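Local coordinates for protein short-chain dehydrogenase/reductase SDR (Paraburkholderia phymatum, PDB 5VA8) that binds NADP in a Rossmann fold and probably catalyses NADP(H)-dependent oxidation or reduction of a substrate not yet identified, as other short-chain dehydrogenases/reductases do, at residues A[126-131]-A[141-146]; A[237-242]-A[256-261]; A[130-135]-A[182-187]. One frame throughout, in Å; residues are numbered along the deposited sequence.

Interaction 1: residues A[126-131]-A[141-146]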
ATOM      1  N   GLU A 126      12.606 -22.104   2.374  1.00 11.72           N
ATOM      2  CA  GLU A 126      13.040 -23.406   2.860  0.59 13.80           C
ATOM      3  C   GLU A 126      13.795 -23.298   4.183  1.00 11.54           C
ATOM      4  O   GLU A 126      13.707 -24.214   5.012  1.00 14.90           O
ATOM      5  CB  GLU A 126      13.880 -24.101   1.791  0.59 14.29           C
ATOM      6  CG  GLU A 126      13.034 -24.585   0.610  0.59 17.03           C
ATOM      7  CD  GLU A 126      12.057 -25.690   0.992  0.59 20.12           C
ATOM      8  OE1 GLU A 126      12.419 -26.879   0.840  0.59 23.93           O
ATOM      9  OE2 GLU A 126      10.933 -25.377   1.451  0.59 21.86           O
ATOM     10  N   LEU A 127      14.538 -22.208   4.405  1.00 12.01           N
ATOM     11  CA  LEU A 127      15.208 -22.069   5.696  1.00 14.76           C
ATOM     12  C   LEU A 127      14.209 -21.787   6.804  1.00 11.78           C
ATOM     13  O   LEU A 127      14.394 -22.257   7.934  1.00 13.56           O
ATOM     14  CB  LEU A 127      16.275 -20.974   5.638  1.00 11.67           C
ATOM     15  CG  LEU A 127      17.552 -21.430   4.915  1.00 12.83           C
ATOM     16  CD1 LEU A 127      18.470 -20.253   4.570  1.00 15.18           C
ATOM     17  CD2 LEU A 127      18.290 -22.456   5.770  1.00 17.02           C
ATOM     18  N   ILE A 128      13.147 -21.030   6.509  1.00 12.02           N
ATOM     19  CA  ILE A 128      12.069 -20.891   7.487  1.00 11.51           C
ATOM     20  C   ILE A 128      11.457 -22.251   7.787  1.00 14.23           C
ATOM     21  O   ILE A 128      11.283 -22.626   8.950  1.00 12.80           O
ATOM     22  CB  ILE A 128      11.010 -19.889   7.001  1.00 11.33           C
ATOM     23  CG1 ILE A 128      11.624 -18.488   6.988  1.00 10.17           C
ATOM     24  CG2 ILE A 128       9.777 -19.951   7.900  1.00 11.98           C
ATOM     25  CD1 ILE A 128      10.791 -17.439   6.294  1.00 11.19           C
ATOM     26  N   ARG A 129      11.144 -23.024   6.745  1.00 12.01           N
ATOM     27  CA  ARG A 129      10.516 -24.323   6.983  1.00 12.66           C
ATOM     28  C   ARG A 129      11.403 -25.211   7.849  1.00 14.40           C
ATOM     29  O   ARG A 129      10.904 -25.956   8.708  1.00 14.47           O
ATOM     30  CB  ARG A 129      10.193 -25.005   5.652  1.00 14.74           C
ATOM     31  CG  ARG A 129       9.355 -26.257   5.824  1.00 18.03           C
ATOM     32  CD  ARG A 129       8.866 -26.818   4.503  1.00 20.90           C
ATOM     33  NE  ARG A 129       9.951 -27.308   3.657  1.00 22.02           N
ATOM     34  CZ  ARG A 129      10.555 -28.484   3.816  1.00 29.20           C
ATOM     35  NH1 ARG A 129      10.197 -29.298   4.804  1.00 27.26           N
ATOM     36  NH2 ARG A 129      11.523 -28.850   2.980  1.00 30.56           N
ATOM     37  N   ALA A 130      12.724 -25.121   7.668  1.00 14.28           N
ATOM     38  CA  ALA A 130      13.635 -25.986   8.410  1.00 12.73           C
ATOM     39  C   ALA A 130      13.886 -25.529   9.845  1.00 15.38           C
ATOM     40  O   ALA A 130      14.386 -26.329  10.647  1.00 17.37           O
ATOM     41  CB  ALA A 130      14.970 -26.079   7.676  1.00 15.88           C
ATOM     42  N   THR A 131      13.552 -24.277  10.194  1.00 13.51           N
ATOM     43  CA  THR A 131      13.866 -23.749  11.515  1.00 12.28           C
ATOM     44  C   THR A 131      12.643 -23.361  12.329  1.00 12.34           C
ATOM     45  O   THR A 131      12.780 -23.117  13.535  1.00 14.36           O
ATOM     46  CB  THR A 131      14.790 -22.527  11.398  1.00 12.80           C
ATOM     47  OG1 THR A 131      14.155 -21.512  10.605  1.00 13.35           O
ATOM     48  CG2 THR A 131      16.115 -22.937  10.745  1.00 13.89           C
ATOM     49  N   GLY A 141      11.039 -16.708  18.509  1.00 12.54           N
ATOM     50  CA  GLY A 141      11.737 -16.811  17.244  1.00 13.27           C
ATOM     51  C   GLY A 141      11.739 -15.476  16.547  1.00 12.41           C
ATOM     52  O   GLY A 141      10.823 -14.667  16.723  1.00 12.32           O
ATOM     53  N   ARG A 142      12.786 -15.238  15.754  1.00 12.01           N
ATOM     54  CA  ARG A 142      12.887 -14.026  14.947  1.00 10.64           C
ATOM     55  C   ARG A 142      13.423 -14.400  13.583  1.00 12.60           C
ATOM     56  O   ARG A 142      14.496 -15.004  13.483  1.00 13.75           O
ATOM     57  CB  ARG A 142      13.815 -12.991  15.592  1.00 12.66           C
ATOM     58  CG  ARG A 142      13.405 -12.542  16.985  1.00 12.60           C
ATOM     59  CD  ARG A 142      12.205 -11.612  16.918  1.00 10.20           C
ATOM     60  NE  ARG A 142      11.879 -10.992  18.205  1.00 12.55           N
ATOM     61  CZ  ARG A 142      10.972 -11.458  19.061  1.00 13.66           C
ATOM     62  NH1 ARG A 142      10.295 -12.575  18.792  1.00 12.93           N
ATOM     63  NH2 ARG A 142      10.730 -10.800  20.194  1.00 14.72           N
ATOM     64  N   VAL A 143      12.686 -14.049  12.539  1.00 10.52           N
ATOM     65  CA  VAL A 143      13.157 -14.195  11.166  1.00 10.02           C
ATOM     66  C   VAL A 143      13.157 -12.811  10.543  1.00 10.99           C
ATOM     67  O   VAL A 143      12.144 -12.104  10.607  1.00 11.65           O
ATOM     68  CB  VAL A 143      12.271 -15.142  10.340  1.00 12.28           C
ATOM     69  CG1 VAL A 143      12.794 -15.229   8.896  1.00 13.07           C
ATOM     70  CG2 VAL A 143      12.196 -16.537  10.990  1.00 11.17           C
ATOM     71  N   VAL A 144      14.284 -12.426   9.948  1.00 10.48           N
ATOM     72  CA  VAL A 144      14.407 -11.168   9.216  1.00 10.15           C
ATOM     73  C   VAL A 144      14.870 -11.518   7.815  1.00 12.01           C
ATOM     74  O   VAL A 144      15.952 -12.097   7.647  1.00 12.87           O
ATOM     75  CB  VAL A 144      15.394 -10.196   9.886  1.00 12.20           C
ATOM     76  CG1 VAL A 144      15.583  -8.949   9.014  1.00 13.69           C
ATOM     77  CG2 VAL A 144      14.902  -9.805  11.281  1.00 12.70           C
ATOM     78  N   ASN A 145      14.073 -11.163   6.812  1.00 11.66           N
ATOM     79  CA  ASN A 145      14.429 -11.412   5.417  1.00 10.90           C
ATOM     80  C   ASN A 145      14.961 -10.124   4.800  1.00 11.80           C
ATOM     81  O   ASN A 145      14.246  -9.120   4.746  1.00 10.81           O
ATOM     82  CB  ASN A 145      13.222 -11.909   4.622  1.00  9.50           C
ATOM     83  CG  ASN A 145      12.559 -13.096   5.274  1.00 12.34           C
ATOM     84  OD1 ASN A 145      13.175 -14.149   5.405  1.00 12.59           O
ATOM     85  ND2 ASN A 145      11.308 -12.932   5.692  1.00 12.45           N
ATOM     86  N   ILE A 146      16.199 -10.155   4.311  1.00 10.93           N
ATOM     87  CA  ILE A 146      16.736  -9.008   3.584  1.00 10.12           C
ATOM     88  C   ILE A 146      16.192  -9.073   2.167  1.00 11.52           C
ATOM     89  O   ILE A 146      16.474 -10.030   1.435  1.00 12.88           O
ATOM     90  CB  ILE A 146      18.269  -9.017   3.578  1.00 11.52           C
ATOM     91  CG1 ILE A 146      18.817  -8.894   5.000  1.00 10.65           C
ATOM     92  CG2 ILE A 146      18.805  -7.898   2.660  1.00 12.96           C
ATOM     93  CD1 ILE A 146      20.345  -8.996   5.057  1.00 11.12           C
TER
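Ile128 on the helix and Val143 on the strand meet branch to branch, and this pair carries most of the contact. The CB of Ile128 points from the helix toward the strand, and the side chain divides there. CG2 lies anti to the backbone N and makes no close approach to Val143. CG1 lies beside the backbone N (chi1 -68°) and heads for the strand, where it comes 4.0 Å from Val143 CG1. The chain then runs on in an extended form (chi2 169°), which carries CD1 past the same methyl. Ile128 CD1 is again 4.0 Å from Val143 CG1 and ends 4.2 Å from Asn145 OD1. One valine methyl therefore meets both CG1 and CD1 of the isoleucine, and the two side chains cross obliquely.

Asn145 reaches the isoleucine with its amide end, its side chain running at about a right angle to that of Ile128. Its buried polar atoms are satisfied elsewhere: OD1 is hydrogen-bonded to Asn95 ND2, and ND2 to Asn188 OD1. Asn145 thus links the strands on its two flanks, and these bonds hold its amide where CD1 brushes OD1. One turn along the helix from Ile128, the hydroxyl of Thr131 is tied back to its own helix, OG1 donating to Leu127 O at 2.8 Å.

The contact belongs to a beta-alpha-beta crossover of the Rossmann fold, in which helix 110-138 leads from strand 92-95 to strand 141-146. Ile128 also touches Asn95, the first residue of the Asn-Asn-Ala-Gly sequence characteristic of classical short-chain dehydrogenases. At its C-terminal end the strand brings Ile146 to the bound NADP. The helix lies over strands 92-95 and 141-146, flanked by helix 77-86, while strand 184-191 lines the far edge of strand 141-146.

Interaction 2: residues A[237-242]-A[256-261]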
ATOM      1  N   GLY A 237      22.332  -3.227   9.982  1.00 14.44           N
ATOM      2  CA  GLY A 237      22.430  -4.264  10.996  1.00 14.76           C
ATOM      3  C   GLY A 237      21.775  -3.876  12.310  1.00 13.11           C
ATOM      4  O   GLY A 237      21.194  -4.724  12.993  1.00 14.84           O
ATOM      5  N   ARG A 238      21.874  -2.598  12.695  1.00 14.91           N
ATOM      6  CA  ARG A 238      21.237  -2.167  13.936  0.54 13.03           C
ATOM      7  C   ARG A 238      19.721  -2.304  13.855  1.00 12.91           C
ATOM      8  O   ARG A 238      19.079  -2.706  14.831  1.00 14.12           O
ATOM      9  CB  ARG A 238      21.622  -0.723  14.267  0.54 15.95           C
ATOM     10  CG  ARG A 238      23.113  -0.465  14.368  0.54 20.24           C
ATOM     11  CD  ARG A 238      23.784  -1.223  15.500  0.54 26.65           C
ATOM     12  NE  ARG A 238      25.169  -0.773  15.656  0.54 34.03           N
ATOM     13  CZ  ARG A 238      26.071  -1.349  16.445  0.54 36.09           C
ATOM     14  NH1 ARG A 238      25.753  -2.418  17.162  0.54 31.91           N
ATOM     15  NH2 ARG A 238      27.301  -0.855  16.512  0.54 37.07           N
ATOM     16  N   ALA A 239      19.129  -1.969  12.705  1.00 13.32           N
ATOM     17  CA  ALA A 239      17.689  -2.171  12.549  1.00 13.63           C
ATOM     18  C   ALA A 239      17.337  -3.651  12.620  1.00 12.70           C
ATOM     19  O   ALA A 239      16.339  -4.031  13.241  1.00 14.85           O
ATOM     20  CB  ALA A 239      17.203  -1.574  11.229  1.00 16.16           C
ATOM     21  N   CYS A 240      18.156  -4.500  12.000  1.00 12.39           N
ATOM     22  CA  CYS A 240      17.955  -5.938  12.116  1.00 12.74           C
ATOM     23  C   CYS A 240      17.997  -6.381  13.578  1.00 12.38           C
ATOM     24  O   CYS A 240      17.141  -7.146  14.034  1.00 14.03           O
ATOM     25  CB  CYS A 240      19.021  -6.667  11.302  1.00 13.93           C
ATOM     26  SG  CYS A 240      18.862  -8.472  11.323  1.00 14.85           S
ATOM     27  N   ALA A 241      18.985  -5.894  14.330  1.00 13.26           N
ATOM     28  CA  ALA A 241      19.102  -6.290  15.731  1.00 13.93           C
ATOM     29  C   ALA A 241      17.880  -5.854  16.525  1.00 15.72           C
ATOM     30  O   ALA A 241      17.391  -6.600  17.380  1.00 15.15           O
ATOM     31  CB  ALA A 241      20.383  -5.718  16.346  1.00 15.62           C
ATOM     32  N   PHE A 242      17.351  -4.654  16.248  1.00 15.43           N
ATOM     33  CA  PHE A 242      16.146  -4.248  16.965  1.00 15.77           C
ATOM     34  C   PHE A 242      14.983  -5.195  16.673  1.00 13.84           C
ATOM     35  O   PHE A 242      14.261  -5.605  17.595  1.00 13.95           O
ATOM     36  CB  PHE A 242      15.754  -2.811  16.631  1.00 15.90           C
ATOM     37  CG  PHE A 242      14.581  -2.346  17.437  1.00 13.69           C
ATOM     38  CD1 PHE A 242      14.766  -1.923  18.739  1.00 16.30           C
ATOM     39  CD2 PHE A 242      13.293  -2.445  16.939  1.00 16.27           C
ATOM     40  CE1 PHE A 242      13.682  -1.526  19.524  1.00 17.01           C
ATOM     41  CE2 PHE A 242      12.205  -2.057  17.722  1.00 15.51           C
ATOM     42  CZ  PHE A 242      12.407  -1.603  19.007  1.00 15.79           C
ATOM     43  N   TRP A 256       9.948  -3.207   6.535  1.00 12.46           N
ATOM     44  CA  TRP A 256      10.636  -2.000   6.991  1.00 13.29           C
ATOM     45  C   TRP A 256      11.539  -1.511   5.870  1.00 14.02           C
ATOM     46  O   TRP A 256      12.562  -2.132   5.577  1.00 13.58           O
ATOM     47  CB  TRP A 256      11.459  -2.273   8.247  1.00 14.10           C
ATOM     48  CG  TRP A 256      10.696  -2.173   9.546  1.00 14.09           C
ATOM     49  CD1 TRP A 256       9.355  -2.100   9.710  1.00 16.09           C
ATOM     50  CD2 TRP A 256      11.271  -2.118  10.857  1.00 14.65           C
ATOM     51  NE1 TRP A 256       9.043  -2.002  11.061  1.00 16.12           N
ATOM     52  CE2 TRP A 256      10.208  -2.005  11.778  1.00 16.83           C
ATOM     53  CE3 TRP A 256      12.582  -2.137  11.336  1.00 17.79           C
ATOM     54  CZ2 TRP A 256      10.420  -1.917  13.155  1.00 18.91           C
ATOM     55  CZ3 TRP A 256      12.789  -2.050  12.706  1.00 25.74           C
ATOM     56  CH2 TRP A 256      11.714  -1.944  13.593  1.00 20.69           C
ATOM     57  N   LEU A 257      11.174  -0.390   5.259  1.00 14.47           N
ATOM     58  CA  LEU A 257      11.961   0.193   4.182  1.00 13.81           C
ATOM     59  C   LEU A 257      12.984   1.150   4.785  1.00 10.88           C
ATOM     60  O   LEU A 257      12.619   2.072   5.529  1.00 14.34           O
ATOM     61  CB  LEU A 257      11.030   0.909   3.207  1.00 13.13           C
ATOM     62  CG  LEU A 257      11.625   1.642   2.018  1.00 13.73           C
ATOM     63  CD1 LEU A 257      12.320   0.668   1.087  1.00 12.69           C
ATOM     64  CD2 LEU A 257      10.508   2.394   1.303  1.00 16.44           C
ATOM     65  N   ILE A 258      14.258   0.923   4.482  1.00 14.03           N
ATOM     66  CA  ILE A 258      15.355   1.726   5.017  1.00 12.67           C
ATOM     67  C   ILE A 258      16.059   2.310   3.798  1.00 12.68           C
ATOM     68  O   ILE A 258      16.957   1.678   3.221  1.00 14.90           O
ATOM     69  CB  ILE A 258      16.312   0.908   5.889  1.00 16.37           C
ATOM     70  CG1 ILE A 258      15.535   0.155   6.970  1.00 25.78           C
ATOM     71  CG2 ILE A 258      17.345   1.806   6.558  1.00 16.95           C
ATOM     72  CD1 ILE A 258      16.432  -0.552   7.946  1.00 24.43           C
ATOM     73  N   ASP A 259      15.630   3.524   3.387  1.00 12.59           N
ATOM     74  CA  ASP A 259      16.048   4.030   2.084  1.00 13.78           C
ATOM     75  C   ASP A 259      16.251   5.541   2.040  1.00 15.09           C
ATOM     76  O   ASP A 259      16.340   6.093   0.932  1.00 15.79           O
ATOM     77  CB  ASP A 259      15.028   3.611   1.001  1.00 14.15           C
ATOM     78  CG  ASP A 259      13.733   4.429   1.037  1.00 15.93           C
ATOM     79  OD1 ASP A 259      13.426   5.082   2.058  1.00 15.70           O
ATOM     80  OD2 ASP A 259      13.016   4.408   0.014  1.00 15.87           O
ATOM     81  N   GLY A 260      16.346   6.226   3.175  1.00 13.18           N
ATOM     82  CA  GLY A 260      16.558   7.662   3.114  1.00 15.48           C
ATOM     83  C   GLY A 260      15.433   8.436   2.472  1.00 13.54           C
ATOM     84  O   GLY A 260      15.648   9.572   2.024  1.00 16.80           O
ATOM     85  N   GLY A 261      14.229   7.861   2.422  1.00 14.53           N
ATOM     86  CA  GLY A 261      13.070   8.515   1.848  1.00 14.63           C
ATOM     87  C   GLY A 261      12.967   8.445   0.342  1.00 15.09           C
ATOM     88  O   GLY A 261      12.099   9.111  -0.235  1.00 16.79           O
TER
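The carboxylate of Asp259 accepts one backbone N-H on each oxygen, just beyond the strand whose Trp256 and Ile258 pack on Ala239 and Phe242. Gly261 N donates to Asp259 OD1 at 2.9 Å, coming from well above the carboxylate plane, and Tyr263 N bonds to OD2. The first bond defines an Asx turn, which passes through Gly260 and Gly261, both with positive phi. It follows the last strand of the Rossmann-fold sheet; the axes of 237-242 and 256-258 come within 10.9 Å and run nearly antiparallel (162°).

Across this gap the packing is apolar. Ile258 extends its longer branch toward the helix (chi2 -174°), and its CD1 sits 3.5 Å from Ala239 CB, a close methyl-to-methyl meeting.

Trp256 reaches further along the helix. The rim of its six-membered ring passes Ala239 O, with CZ3 at 4.1 Å, and CH2 then meets Phe242 CD2 at 3.7 Å. The phenyl carbon lies at the edge of the indole, near its plane. With CG of Phe242 anti to the backbone N (chi1 -176°), the phenyl ring is placed beside the indole rim. The ring planes are nearly parallel, and the two rings adjoin side by side and do not stack.

This helix-strand pair lies at the interface with the third subunit of the tetramer, as the last helix and strand do in many relatives. Trp256 stacks on Trp256 of the third subunit, and the Phe242 rings of the two chains also meet. Within this chain, the same Trp256 CH2 lies 4.2 Å from Phe242 CE2.

Interaction 3: residues A[130-135]-A[182-187]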
ATOM      1  N   ALA A 130      12.724 -25.121   7.668  1.00 14.28           N
ATOM      2  CA  ALA A 130      13.635 -25.986   8.410  1.00 12.73           C
ATOM      3  C   ALA A 130      13.886 -25.529   9.845  1.00 15.38           C
ATOM      4  O   ALA A 130      14.386 -26.329  10.647  1.00 17.37           O
ATOM      5  CB  ALA A 130      14.970 -26.079   7.676  1.00 15.88           C
ATOM      6  N   THR A 131      13.552 -24.277  10.194  1.00 13.51           N
ATOM      7  CA  THR A 131      13.866 -23.749  11.515  1.00 12.28           C
ATOM      8  C   THR A 131      12.643 -23.361  12.329  1.00 12.34           C
ATOM      9  O   THR A 131      12.780 -23.117  13.535  1.00 14.36           O
ATOM     10  CB  THR A 131      14.790 -22.527  11.398  1.00 12.80           C
ATOM     11  OG1 THR A 131      14.155 -21.512  10.605  1.00 13.35           O
ATOM     12  CG2 THR A 131      16.115 -22.937  10.745  1.00 13.89           C
ATOM     13  N   ILE A 132      11.459 -23.315  11.718  1.00 13.19           N
ATOM     14  CA  ILE A 132      10.295 -22.744  12.398  1.00 12.81           C
ATOM     15  C   ILE A 132       9.801 -23.657  13.519  1.00 16.91           C
ATOM     16  O   ILE A 132       9.349 -23.170  14.565  1.00 15.62           O
ATOM     17  CB  ILE A 132       9.191 -22.430  11.364  1.00 12.47           C
ATOM     18  CG1 ILE A 132       8.030 -21.656  12.010  1.00 14.48           C
ATOM     19  CG2 ILE A 132       8.685 -23.703  10.686  1.00 14.36           C
ATOM     20  CD1 ILE A 132       8.458 -20.346  12.679  1.00 16.03           C
ATOM     21  N   ASP A 133       9.882 -24.983  13.333  1.00 15.04           N
ATOM     22  CA  ASP A 133       9.393 -25.911  14.360  1.00 17.20           C
ATOM     23  C   ASP A 133      10.098 -25.685  15.692  1.00 16.57           C
ATOM     24  O   ASP A 133       9.457 -25.683  16.755  1.00 18.18           O
ATOM     25  CB  ASP A 133       9.596 -27.371  13.929  1.00 23.42           C
ATOM     26  CG  ASP A 133       8.657 -27.821  12.806  1.00 33.19           C
ATOM     27  OD1 ASP A 133       7.757 -27.068  12.394  1.00 30.59           O
ATOM     28  OD2 ASP A 133       8.831 -28.969  12.343  1.00 41.55           O
ATOM     29  N   GLY A 134      11.424 -25.532  15.657  1.00 14.71           N
ATOM     30  CA  GLY A 134      12.167 -25.322  16.887  1.00 15.17           C
ATOM     31  C   GLY A 134      11.850 -23.993  17.539  1.00 19.08           C
ATOM     32  O   GLY A 134      11.732 -23.905  18.763  1.00 17.99           O
ATOM     33  N   MET A 135      11.709 -22.935  16.735  1.00 15.37           N
ATOM     34  CA  MET A 135      11.339 -21.644  17.309  1.00 12.88           C
ATOM     35  C   MET A 135       9.990 -21.733  18.009  1.00 13.71           C
ATOM     36  O   MET A 135       9.820 -21.225  19.122  1.00 16.82           O
ATOM     37  CB  MET A 135      11.297 -20.572  16.217  1.00 12.70           C
ATOM     38  CG  MET A 135      12.660 -20.260  15.606  1.00 14.47           C
ATOM     39  SD  MET A 135      12.484 -18.971  14.353  1.00 13.64           S
ATOM     40  CE  MET A 135      14.191 -18.840  13.786  1.00 12.89           C
ATOM     41  N   ASN A 182       2.898 -18.130  18.563  1.00 15.64           N
ATOM     42  CA  ASN A 182       3.941 -18.893  19.239  1.00 19.45           C
ATOM     43  C   ASN A 182       5.165 -18.054  19.585  1.00 17.82           C
ATOM     44  O   ASN A 182       6.241 -18.611  19.815  1.00 17.65           O
ATOM     45  CB  ASN A 182       4.354 -20.077  18.371  1.00 21.10           C
ATOM     46  CG  ASN A 182       3.170 -20.884  17.912  1.00 27.98           C
ATOM     47  OD1 ASN A 182       2.559 -21.595  18.708  1.00 27.41           O
ATOM     48  ND2 ASN A 182       2.827 -20.774  16.627  1.00 25.11           N
ATOM     49  N   GLY A 183       5.032 -16.736  19.627  1.00 14.79           N
ATOM     50  CA  GLY A 183       6.157 -15.921  20.042  1.00 15.17           C
ATOM     51  C   GLY A 183       7.217 -15.745  18.980  1.00 12.94           C
ATOM     52  O   GLY A 183       8.338 -15.328  19.303  1.00 14.42           O
ATOM     53  N   VAL A 184       6.894 -16.055  17.730  1.00 13.68           N
ATOM     54  CA  VAL A 184       7.800 -15.912  16.597  1.00 11.22           C
ATOM     55  C   VAL A 184       7.341 -14.716  15.779  1.00 11.61           C
ATOM     56  O   VAL A 184       6.137 -14.547  15.535  1.00 12.83           O
ATOM     57  CB  VAL A 184       7.808 -17.186  15.734  1.00 13.49           C
ATOM     58  CG1 VAL A 184       8.730 -17.030  14.527  1.00 11.28           C
ATOM     59  CG2 VAL A 184       8.211 -18.379  16.583  1.00 14.56           C
ATOM     60  N   THR A 185       8.287 -13.880  15.359  1.00 10.76           N
ATOM     61  CA  THR A 185       7.980 -12.820  14.410  1.00  9.62           C
ATOM     62  C   THR A 185       8.790 -13.033  13.144  1.00 11.38           C
ATOM     63  O   THR A 185       9.880 -13.613  13.173  1.00 11.58           O
ATOM     64  CB  THR A 185       8.279 -11.426  14.959  1.00 10.55           C
ATOM     65  OG1 THR A 185       9.698 -11.273  15.102  1.00 13.03           O
ATOM     66  CG2 THR A 185       7.587 -11.214  16.310  1.00 12.39           C
ATOM     67  N   ILE A 186       8.222 -12.596  12.025  1.00 10.93           N
ATOM     68  CA  ILE A 186       8.863 -12.715  10.720  1.00 10.23           C
ATOM     69  C   ILE A 186       8.645 -11.388  10.015  1.00 11.24           C
ATOM     70  O   ILE A 186       7.497 -10.996   9.774  1.00 12.16           O
ATOM     71  CB  ILE A 186       8.291 -13.864   9.874  1.00 10.93           C
ATOM     72  CG1 ILE A 186       8.388 -15.192  10.630  1.00 11.88           C
ATOM     73  CG2 ILE A 186       9.033 -13.937   8.527  1.00 12.11           C
ATOM     74  CD1 ILE A 186       7.793 -16.389   9.869  1.00 12.31           C
ATOM     75  N   ASN A 187       9.732 -10.680   9.723  1.00 10.43           N
ATOM     76  CA  ASN A 187       9.659  -9.351   9.139  1.00 10.67           C
ATOM     77  C   ASN A 187      10.671  -9.256   8.014  1.00 12.55           C
ATOM     78  O   ASN A 187      11.611 -10.048   7.929  1.00 11.74           O
ATOM     79  CB  ASN A 187       9.940  -8.256  10.178  1.00 13.02           C
ATOM     80  CG  ASN A 187       8.874  -8.202  11.247  1.00 12.73           C
ATOM     81  OD1 ASN A 187       7.743  -7.790  10.983  1.00 11.23           O
ATOM     82  ND2 ASN A 187       9.228  -8.603  12.468  1.00 12.40           N
TER
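Val184 brings its two methyls to two residues of the helix one turn apart: CG1 lies 3.8 Å from Ile132 CD1, and CG2 lies 3.8 Å from Met135 CB. The residue opens strand 184-191, the sixth strand along the chain in the parallel Rossmann-fold sheet, and the helix is the C-terminal part of helix 110-138.

Ile132 meets the valine with its last carbon. CG1 is anti to the backbone N (chi1 -172°), which puts CG2 in the crowded position between N and carbonyl carbon, and a bend at the next bond (chi2 57°) turns CD1 to the strand. Met135 uses the root of its side chain instead. Beyond CB the thioether chain is fully extended and leads away to Val143 on the neighbouring strand.

Around this core, Val179 of helix 159-179 touches both Ile132 and Val184, so the small apolar cluster joins helices 110-138 and 159-179 to the start of strand 184-191. Phe105 of the second subunit packs on Ile132 as well.

The helix is kinked where N of Asp133 and Gly134 has no bond to the preceding turn; the next bond, Met135 N to Thr131 O, is weak at 3.4 Å. On the other segment, Asn182 and Gly183, the latter with positive phi, make the turn into the strand. That turn is tied to the preceding helix by Asn182 ND2, which hydrogen-bonds to Val179 O.

Following the chain from the N terminus, helix 110-138 supplies the first side of two contacts, and Ala130 and Thr131 belong to both. Interaction 1 closes over the last part of helix 110-138 and the turn into strand 141-146. Interaction 3 starts about one turn later on the same helix and closes the much longer loop, past helix 159-179 to strand 184-191. Their strands are neighbours, with Val143 N probably hydrogen-bonded to Thr185 O. Interaction 2 follows in series, closing a separate loop between helix 233-243 and the last strand, which lies beside strand 184-191. It still touches interaction 1, where Cys240 SG packs on Val144 CG1 on the face of the sheet away from helix 110-138.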